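Local coordinates for encapsidation protein (Bacillus phage phi29, PDB 5HD9) that serves as the DNA-packaging ATPase of the phage, probably coupling ATP hydrolysis in a P-loop NTPase fold to moving the genome into the capsid, at residues 44-49 and 80-85; 30-35 and 60-65; 96-99 and 105-108. All coordinates share one frame; numbering follows the deposited sequence.

Interaction 1 of 3, residues 44-49 and 80-85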
loop_
_atom_site.group_PDB
_atom_site.type_symbol
_atom_site.label_atom_id
_atom_site.label_comp_id
_atom_site.label_asym_id
_atom_site.label_seq_id
_atom_site.Cartn_x
_atom_site.Cartn_y
_atom_site.Cartn_z
ATOM N N GLU A 44 -14.515 -4.229 -4.435
ATOM C CA GLU A 44 -13.740 -3.265 -3.664
ATOM C C GLU A 44 -12.611 -2.711 -4.520
ATOM O O GLU A 44 -11.865 -3.467 -5.146
ATOM C CB GLU A 44 -13.167 -3.907 -2.397
ATOM C CG GLU A 44 -14.214 -4.423 -1.431
ATOM C CD GLU A 44 -13.606 -5.047 -0.182
ATOM O OE1 GLU A 44 -12.370 -4.975 -0.011
ATOM O OE2 GLU A 44 -14.366 -5.617 0.628
ATOM N N GLN A 45 -12.488 -1.389 -4.545
ATOM C CA GLN A 45 -11.458 -0.739 -5.345
ATOM C C GLN A 45 -10.228 -0.448 -4.497
ATOM O O GLN A 45 -10.261 -0.582 -3.271
ATOM C CB GLN A 45 -12.011 0.541 -5.966
ATOM C CG GLN A 45 -13.106 0.274 -6.987
ATOM C CD GLN A 45 -13.869 1.521 -7.370
ATOM O OE1 GLN A 45 -14.315 2.283 -6.511
ATOM N NE2 GLN A 45 -14.025 1.738 -8.671
ATOM N N PHE A 46 -9.136 -0.064 -5.149
ATOM C CA PHE A 46 -7.883 0.146 -4.438
ATOM C C PHE A 46 -7.088 1.304 -5.015
ATOM O O PHE A 46 -7.257 1.672 -6.179
ATOM C CB PHE A 46 -7.038 -1.129 -4.468
ATOM C CG PHE A 46 -6.519 -1.487 -5.838
ATOM C CD1 PHE A 46 -7.295 -2.219 -6.719
ATOM C CD2 PHE A 46 -5.251 -1.098 -6.236
ATOM C CE1 PHE A 46 -6.820 -2.549 -7.978
ATOM C CE2 PHE A 46 -4.769 -1.425 -7.494
ATOM C CZ PHE A 46 -5.554 -2.151 -8.363
ATOM N N ILE A 47 -6.226 1.878 -4.180
ATOM C CA ILE A 47 -5.339 2.950 -4.603
ATOM C C ILE A 47 -3.890 2.563 -4.341
ATOM O O ILE A 47 -3.529 2.158 -3.237
ATOM C CB ILE A 47 -5.661 4.280 -3.888
ATOM C CG1 ILE A 47 -7.096 4.704 -4.211
ATOM C CG2 ILE A 47 -4.668 5.366 -4.313
ATOM C CD1 ILE A 47 -7.524 6.007 -3.588
ATOM N N TYR A 48 -3.077 2.683 -5.383
ATOM C CA TYR A 48 -1.642 2.460 -5.300
ATOM C C TYR A 48 -0.962 3.821 -5.200
ATOM O O TYR A 48 -1.031 4.631 -6.127
ATOM C CB TYR A 48 -1.154 1.672 -6.519
ATOM C CG TYR A 48 0.323 1.346 -6.538
ATOM C CD1 TYR A 48 0.886 0.523 -5.575
ATOM C CD2 TYR A 48 1.146 1.835 -7.545
ATOM C CE1 TYR A 48 2.236 0.215 -5.600
ATOM C CE2 TYR A 48 2.491 1.531 -7.579
ATOM C CZ TYR A 48 3.031 0.721 -6.608
ATOM O OH TYR A 48 4.373 0.420 -6.645
ATOM N N VAL A 49 -0.332 4.077 -4.061
ATOM C CA VAL A 49 0.299 5.363 -3.805
ATOM C C VAL A 49 1.815 5.241 -3.864
ATOM O O VAL A 49 2.404 4.307 -3.318
ATOM C CB VAL A 49 -0.112 5.928 -2.428
ATOM C CG1 VAL A 49 0.556 7.276 -2.166
ATOM C CG2 VAL A 49 -1.625 6.061 -2.343
ATOM N N ARG A 80 -2.923 6.556 -15.283
ATOM C CA ARG A 80 -2.698 6.165 -13.894
ATOM C C ARG A 80 -3.932 5.489 -13.287
ATOM O O ARG A 80 -4.167 5.581 -12.085
ATOM C CB ARG A 80 -2.303 7.391 -13.059
ATOM C CG ARG A 80 -0.866 7.847 -13.271
ATOM C CD ARG A 80 -0.431 8.870 -12.228
ATOM N NE ARG A 80 -1.055 10.177 -12.427
ATOM C CZ ARG A 80 -2.145 10.612 -11.796
ATOM N NH1 ARG A 80 -2.768 9.857 -10.897
ATOM N NH2 ARG A 80 -2.612 11.823 -12.066
ATOM N N ARG A 81 -4.712 4.806 -14.122
ATOM C CA ARG A 81 -5.912 4.116 -13.660
ATOM C C ARG A 81 -5.892 2.639 -14.030
ATOM O O ARG A 81 -5.394 2.254 -15.088
ATOM C CB ARG A 81 -7.163 4.776 -14.232
ATOM C CG ARG A 81 -7.330 6.218 -13.792
ATOM C CD ARG A 81 -8.724 6.742 -14.093
ATOM N NE ARG A 81 -8.861 8.151 -13.733
ATOM C CZ ARG A 81 -8.538 9.171 -14.524
ATOM N NH1 ARG A 81 -8.053 8.955 -15.742
ATOM N NH2 ARG A 81 -8.704 10.415 -14.098
ATOM N N PHE A 82 -6.452 1.825 -13.140
ATOM C CA PHE A 82 -6.434 0.376 -13.274
ATOM C C PHE A 82 -7.822 -0.148 -13.613
ATOM O O PHE A 82 -8.807 0.236 -12.979
ATOM C CB PHE A 82 -5.935 -0.267 -11.979
ATOM C CG PHE A 82 -4.553 0.171 -11.575
ATOM C CD1 PHE A 82 -3.485 0.050 -12.451
ATOM C CD2 PHE A 82 -4.323 0.715 -10.320
ATOM C CE1 PHE A 82 -2.215 0.455 -12.079
ATOM C CE2 PHE A 82 -3.058 1.121 -9.946
ATOM C CZ PHE A 82 -2.002 0.992 -10.824
ATOM N N TYR A 83 -7.889 -1.028 -14.609
ATOM C CA TYR A 83 -9.151 -1.617 -15.040
ATOM C C TYR A 83 -9.090 -3.137 -14.981
ATOM O O TYR A 83 -8.088 -3.743 -15.361
ATOM C CB TYR A 83 -9.500 -1.161 -16.458
ATOM C CG TYR A 83 -9.554 0.336 -16.597
ATOM C CD1 TYR A 83 -8.390 1.082 -16.699
ATOM C CD2 TYR A 83 -10.770 1.008 -16.611
ATOM C CE1 TYR A 83 -8.431 2.455 -16.815
ATOM C CE2 TYR A 83 -10.822 2.383 -16.729
ATOM C CZ TYR A 83 -9.650 3.102 -16.829
ATOM O OH TYR A 83 -9.696 4.471 -16.945
ATOM N N ILE A 84 -10.171 -3.741 -14.497
ATOM C CA ILE A 84 -10.297 -5.190 -14.457
ATOM C C ILE A 84 -11.585 -5.594 -15.161
ATOM O O ILE A 84 -12.677 -5.207 -14.747
ATOM C CB ILE A 84 -10.283 -5.724 -13.012
ATOM C CG1 ILE A 84 -8.963 -5.339 -12.340
ATOM C CG2 ILE A 84 -10.496 -7.240 -12.999
ATOM C CD1 ILE A 84 -8.795 -5.842 -10.922
ATOM N N ASP A 85 -11.440 -6.372 -16.231
ATOM C CA ASP A 85 -12.568 -6.776 -17.067
ATOM C C ASP A 85 -13.374 -5.567 -17.542
ATOM O O ASP A 85 -14.600 -5.623 -17.645
ATOM C CB ASP A 85 -13.472 -7.752 -16.312
ATOM C CG ASP A 85 -12.762 -9.046 -15.949
ATOM O OD1 ASP A 85 -11.904 -9.498 -16.736
ATOM O OD2 ASP A 85 -13.058 -9.609 -14.874
#
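Phe46 and Phe82 meet as two phenyl rings lying almost in the same orientation, their planes only 12° apart. The centroids, however, are 5.5 Å apart, an offset that leaves little of either ring over the other. Contact runs along the CE2-CZ side of Phe46, which meets the CD2 side of the Phe82 ring: Phe46 CE2 comes within 3.6 Å of Phe82 CD2, and Phe46 CZ stands 3.7 Å from the same Phe82 CD2. The torsions account for this meeting. Phe46 places CG between its backbone N and carbonyl carbon (chi1 68°), which swings the ring end closer to residues 80-85 than its CB direction would suggest, while the Phe82 side chain starts off toward residues 44-49.

The second apolar contact is narrower. Tyr48 CB touches the edge of the Phe82 ring, close to its plane, at 4.0 Å from Phe82 CE2. With CG anti to the backbone N (chi1 -179°), the phenol leads away from Phe82, and its OH is hydrogen-bonded to Arg50. No hydrogen bond joins the two segments, and all three touching residues are buried.

The absence of backbone pairing follows from the sheet order: strand 87-94 lies between 45-50 and 81-84, and Phe46 and Phe82 have CA atoms 9.0 Å apart. The aromatic pair thus spans the intervening strand on one face of the sheet. Helix 26-42 packs on this face, with Pro35 against Phe46 and Ile36 and Phe39 against Ile84, and Tyr62 stacks on Phe82 from the loop before strand 75-78.

Interaction 2 of 3, residues 30-35 and 60-65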
loop_
_atom_site.group_PDB
_atom_site.type_symbol
_atom_site.label_atom_id
_atom_site.label_comp_id
_atom_site.label_asym_id
_atom_site.label_seq_id
_atom_site.Cartn_x
_atom_site.Cartn_y
_atom_site.Cartn_z
ATOM N N ALA A 30 2.420 -9.533 -3.148
ATOM C CA ALA A 30 1.241 -9.913 -2.381
ATOM C C ALA A 30 0.211 -8.789 -2.350
ATOM O O ALA A 30 -0.996 -9.038 -2.383
ATOM C CB ALA A 30 1.637 -10.300 -0.964
HETATM N N MSE A 31 0.691 -7.551 -2.286
HETATM C CA MSE A 31 -0.193 -6.401 -2.148
HETATM C C MSE A 31 -0.675 -5.889 -3.504
HETATM O O MSE A 31 -1.352 -4.860 -3.584
HETATM C CB MSE A 31 0.505 -5.285 -1.369
HETATM C CG MSE A 31 0.691 -5.582 0.120
HETATM SE SE MSE A 31 -0.978 -6.072 1.024
HETATM C CE MSE A 31 -0.845 -8.011 0.943
ATOM N N LYS A 32 -0.311 -6.601 -4.568
ATOM C CA LYS A 32 -0.975 -6.438 -5.856
ATOM C C LYS A 32 -2.104 -7.475 -5.930
ATOM O O LYS A 32 -3.235 -7.160 -6.300
ATOM C CB LYS A 32 0.003 -6.611 -7.029
ATOM C CG LYS A 32 1.032 -5.488 -7.218
ATOM C CD LYS A 32 1.845 -5.725 -8.498
ATOM C CE LYS A 32 2.902 -4.649 -8.784
ATOM N NZ LYS A 32 2.929 -3.507 -7.828
ATOM N N VAL A 33 -1.787 -8.712 -5.555
ATOM C CA VAL A 33 -2.743 -9.819 -5.597
ATOM C C VAL A 33 -3.957 -9.590 -4.697
ATOM O O VAL A 33 -5.087 -9.880 -5.091
ATOM C CB VAL A 33 -2.075 -11.159 -5.181
ATOM C CG1 VAL A 33 -3.115 -12.279 -5.026
ATOM C CG2 VAL A 33 -1.026 -11.561 -6.191
ATOM N N TYR A 34 -3.726 -9.086 -3.489
ATOM C CA TYR A 34 -4.805 -8.952 -2.515
ATOM C C TYR A 34 -5.909 -8.004 -3.002
ATOM O O TYR A 34 -7.067 -8.406 -3.072
ATOM C CB TYR A 34 -4.257 -8.487 -1.161
ATOM C CG TYR A 34 -5.340 -8.135 -0.163
ATOM C CD1 TYR A 34 -6.050 -9.129 0.492
ATOM C CD2 TYR A 34 -5.653 -6.810 0.119
ATOM C CE1 TYR A 34 -7.045 -8.817 1.399
ATOM C CE2 TYR A 34 -6.644 -6.488 1.025
ATOM C CZ TYR A 34 -7.338 -7.495 1.660
ATOM O OH TYR A 34 -8.324 -7.171 2.565
ATOM N N PRO A 35 -5.565 -6.752 -3.350
ATOM C CA PRO A 35 -6.632 -5.847 -3.806
ATOM C C PRO A 35 -7.306 -6.291 -5.108
ATOM O O PRO A 35 -8.493 -6.032 -5.289
ATOM C CB PRO A 35 -5.908 -4.507 -3.998
ATOM C CG PRO A 35 -4.454 -4.844 -4.066
ATOM C CD PRO A 35 -4.269 -6.062 -3.233
ATOM N N SER A 60 2.498 1.522 -16.253
ATOM C CA SER A 60 1.840 0.749 -17.301
ATOM C C SER A 60 2.173 -0.739 -17.172
ATOM O O SER A 60 1.454 -1.589 -17.700
ATOM C CB SER A 60 2.244 1.260 -18.685
ATOM O OG SER A 60 3.607 0.987 -18.957
ATOM N N ASN A 61 3.260 -1.043 -16.465
ATOM C CA ASN A 61 3.697 -2.421 -16.242
ATOM C C ASN A 61 3.170 -3.013 -14.934
ATOM O O ASN A 61 3.571 -4.106 -14.543
ATOM C CB ASN A 61 5.229 -2.501 -16.238
ATOM C CG ASN A 61 5.840 -2.260 -17.608
ATOM O OD1 ASN A 61 5.146 -2.249 -18.626
ATOM N ND2 ASN A 61 7.156 -2.082 -17.639
ATOM N N TYR A 62 2.271 -2.290 -14.266
ATOM C CA TYR A 62 1.817 -2.647 -12.918
ATOM C C TYR A 62 1.334 -4.094 -12.780
ATOM O O TYR A 62 1.649 -4.763 -11.797
ATOM C CB TYR A 62 0.696 -1.694 -12.485
ATOM C CG TYR A 62 0.119 -1.978 -11.113
ATOM C CD1 TYR A 62 0.693 -1.435 -9.969
ATOM C CD2 TYR A 62 -1.007 -2.776 -10.963
ATOM C CE1 TYR A 62 0.164 -1.688 -8.713
ATOM C CE2 TYR A 62 -1.543 -3.032 -9.713
ATOM C CZ TYR A 62 -0.955 -2.488 -8.592
ATOM O OH TYR A 62 -1.495 -2.745 -7.350
ATOM N N PHE A 63 0.586 -4.582 -13.763
ATOM C CA PHE A 63 -0.026 -5.905 -13.663
ATOM C C PHE A 63 0.878 -7.048 -14.125
ATOM O O PHE A 63 0.504 -8.214 -14.003
ATOM C CB PHE A 63 -1.326 -5.941 -14.472
ATOM C CG PHE A 63 -2.462 -5.209 -13.824
ATOM C CD1 PHE A 63 -2.933 -5.598 -12.578
ATOM C CD2 PHE A 63 -3.074 -4.144 -14.462
ATOM C CE1 PHE A 63 -3.984 -4.928 -11.980
ATOM C CE2 PHE A 63 -4.125 -3.476 -13.870
ATOM C CZ PHE A 63 -4.580 -3.867 -12.626
ATOM N N ASN A 64 2.061 -6.727 -14.642
ATOM C CA ASN A 64 2.958 -7.753 -15.180
ATOM C C ASN A 64 3.365 -8.795 -14.136
ATOM O O ASN A 64 3.475 -9.981 -14.451
ATOM C CB ASN A 64 4.216 -7.112 -15.775
ATOM C CG ASN A 64 3.953 -6.421 -17.101
ATOM O OD1 ASN A 64 2.884 -6.570 -17.693
ATOM N ND2 ASN A 64 4.938 -5.671 -17.582
ATOM N N ASP A 65 3.595 -8.353 -12.903
ATOM C CA ASP A 65 3.954 -9.261 -11.815
ATOM C C ASP A 65 2.908 -10.354 -11.619
ATOM O O ASP A 65 3.244 -11.517 -11.399
ATOM C CB ASP A 65 4.120 -8.491 -10.500
ATOM C CG ASP A 65 5.442 -7.759 -10.406
ATOM O OD1 ASP A 65 6.423 -8.198 -11.040
ATOM O OD2 ASP A 65 5.498 -6.744 -9.680
HETATM O O HOH W 1 -0.238 -2.556 -4.812
HETATM O O HOH W 2 -3.528 -4.239 -7.062
#
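Helix 26-42, whose first residues complete a probable P-loop (Walker A) motif, meets the loop between strands 45-50 and 75-78 here, with Lys32 laid along Tyr62. The two side chains run past each other head to tail. Lys32 CE is 4.2 Å from the centroid of the Tyr62 ring and 20° off the ring normal, a CH-pi contact over the face, displaced toward the rim. An almost eclipsed last torsion (chi4 -3°) bends the chain so that Lys32 NZ comes within 3.4 Å of Tyr62 CE1. The methylenes are also bounded by oxygens: Lys32 CE lies 3.3 Å from Tyr62 O and 3.5 Å from Asp65 OD2. Lys32 NZ stays 4.5 Å from Asp65 OD2, too far for a salt bridge, though the opposite charges probably attract.

The polar link is made through water. One water donates to Met31 O at 2.8 Å and is also hydrogen-bonded to Tyr62 OH; a second donates to Lys32 O and shares the same hydroxyl, sitting at the ring edge in the plane. No direct bond joins Tyr62 OH to Met31 O, which lie 4.3 Å apart. The first bridge has a clear structural basis: Pro35, one turn on from Met31, has no N-H to offer that carbonyl, and the helix is kinked there. Within the loop, Tyr62 CD2 lies over the centre of the Phe63 ring.

The side chain of Met31, present as selenomethionine, turns the other way, against Ile151 and Val113 of the central strands. The succession of strand 16-19, a probable Walker A loop and helix 26-42 is characteristic of P-loop NTPases of the ASCE type; here the loop carrying Tyr62 packs against that helix.

Interaction 3 of 3, residues 96-99 and 105-108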
loop_
_atom_site.group_PDB
_atom_site.type_symbol
_atom_site.label_atom_id
_atom_site.label_comp_id
_atom_site.label_asym_id
_atom_site.label_seq_id
_atom_site.Cartn_x
_atom_site.Cartn_y
_atom_site.Cartn_z
ATOM N N SER A 96 2.444 13.479 -3.961
ATOM C CA SER A 96 2.864 14.864 -4.158
ATOM C C SER A 96 1.777 15.734 -4.800
ATOM O O SER A 96 1.755 16.947 -4.593
ATOM C CB SER A 96 4.129 14.913 -5.020
ATOM O OG SER A 96 3.908 14.326 -6.293
ATOM N N VAL A 97 0.888 15.118 -5.577
ATOM C CA VAL A 97 -0.167 15.859 -6.276
ATOM C C VAL A 97 -1.566 15.385 -5.890
ATOM O O VAL A 97 -2.496 15.458 -6.696
ATOM C CB VAL A 97 -0.015 15.744 -7.810
ATOM C CG1 VAL A 97 1.299 16.375 -8.262
ATOM C CG2 VAL A 97 -0.134 14.280 -8.259
ATOM N N TRP A 98 -1.716 14.907 -4.659
ATOM C CA TRP A 98 -3.004 14.397 -4.193
ATOM C C TRP A 98 -4.091 15.471 -4.230
ATOM O O TRP A 98 -5.251 15.171 -4.512
ATOM C CB TRP A 98 -2.882 13.831 -2.773
ATOM C CG TRP A 98 -4.213 13.650 -2.096
ATOM C CD1 TRP A 98 -4.615 14.202 -0.914
ATOM C CD2 TRP A 98 -5.323 12.883 -2.578
ATOM N NE1 TRP A 98 -5.903 13.818 -0.626
ATOM C CE2 TRP A 98 -6.361 13.010 -1.634
ATOM C CE3 TRP A 98 -5.540 12.101 -3.716
ATOM C CZ2 TRP A 98 -7.595 12.381 -1.791
ATOM C CZ3 TRP A 98 -6.764 11.476 -3.869
ATOM C CH2 TRP A 98 -7.775 11.619 -2.913
ATOM N N GLN A 99 -3.717 16.718 -3.960
ATOM C CA GLN A 99 -4.686 17.814 -3.942
ATOM C C GLN A 99 -5.421 17.922 -5.278
ATOM O O GLN A 99 -6.620 18.199 -5.312
ATOM C CB GLN A 99 -4.000 19.145 -3.600
ATOM C CG GLN A 99 -3.181 19.782 -4.725
ATOM C CD GLN A 99 -1.965 18.962 -5.114
ATOM O OE1 GLN A 99 -1.382 18.259 -4.286
ATOM N NE2 GLN A 99 -1.572 19.051 -6.383
ATOM N N ALA A 105 -13.574 10.986 -8.726
ATOM C CA ALA A 105 -14.456 10.184 -7.882
ATOM C C ALA A 105 -13.800 8.865 -7.481
ATOM O O ALA A 105 -13.074 8.254 -8.266
ATOM C CB ALA A 105 -15.772 9.919 -8.597
ATOM N N TYR A 106 -14.073 8.441 -6.250
ATOM C CA TYR A 106 -13.529 7.208 -5.690
ATOM C C TYR A 106 -14.649 6.471 -4.951
ATOM O O TYR A 106 -14.766 6.581 -3.734
ATOM C CB TYR A 106 -12.360 7.515 -4.749
ATOM C CG TYR A 106 -11.257 8.318 -5.405
ATOM C CD1 TYR A 106 -10.287 7.695 -6.178
ATOM C CD2 TYR A 106 -11.190 9.696 -5.257
ATOM C CE1 TYR A 106 -9.281 8.420 -6.783
ATOM C CE2 TYR A 106 -10.184 10.432 -5.862
ATOM C CZ TYR A 106 -9.233 9.787 -6.623
ATOM O OH TYR A 106 -8.229 10.507 -7.231
ATOM N N PRO A 107 -15.485 5.729 -5.696
ATOM C CA PRO A 107 -16.745 5.197 -5.159
ATOM C C PRO A 107 -16.625 4.156 -4.043
ATOM O O PRO A 107 -17.420 4.217 -3.108
ATOM C CB PRO A 107 -17.402 4.560 -6.392
ATOM C CG PRO A 107 -16.786 5.256 -7.554
ATOM C CD PRO A 107 -15.374 5.488 -7.146
ATOM N N ASN A 108 -15.682 3.220 -4.134
ATOM C CA ASN A 108 -15.678 2.077 -3.221
ATOM C C ASN A 108 -14.281 1.554 -2.900
ATOM O O ASN A 108 -14.017 0.357 -3.009
ATOM C CB ASN A 108 -16.530 0.952 -3.816
ATOM C CG ASN A 108 -16.849 -0.143 -2.811
ATOM O OD1 ASN A 108 -16.976 0.113 -1.615
ATOM N ND2 ASN A 108 -16.977 -1.371 -3.299
#
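Trp98 abuts the hydroxyl end of Tyr106 with the CZ3-CH2 side of its indole. Both residues lie in the connection, by way of the short helix 98-101, between the parallel strands 87-94 and 109-115 of the ASCE-type sheet, in which strand 45-50 runs between the two.

The rings are tilted against each other, with planes at 47° and the centroids of the indole six-membered ring and the phenol 5.9 Å apart. Trp98 holds CG anti to its backbone N (chi1 164°), which carries the far end of the indole to Tyr106.

Each polar group is engaged elsewhere: Trp98 NE1 bonds to Asn136 OD1 of helix 130-141, and Tyr106 OH to Glu101 O, at the end of helix 98-101. Ile93 touches both side chains from the sheet, and helix 130-141 adds Leu137 and Thr140 against the indole and Val141 against the phenol. Tyr106 OH lies at the indole edge, near its plane, 3.8 Å from Trp98 CZ3, and Tyr106 CE2 is 4.0 Å from Trp98 CH2.

Interactions 1 and 2 share one mainly aromatic cluster beside helix 26-42 on the sheet: Phe82 CE1 is 3.5 Å from Tyr62 CG, Phe46 CE2 is 3.5 Å from Tyr62 OH, and Phe46 CG is 3.6 Å from Pro35 CB. Tyr62 is thus common to both, and its ring also meets Tyr48 edge-to-face. Interaction 3 joins interaction 1 through strand 45-50, where Gln45 N lies 2.8 Å from Asn108 O, a probable hydrogen bond, and Ile47 CD1 is 4.1 Å from Tyr106 CD1. Interactions 2 and 3 do not touch, their nearest atoms being about 9 Å apart. Tyr48 and Lys32 lie near the probable P-loop without touching it.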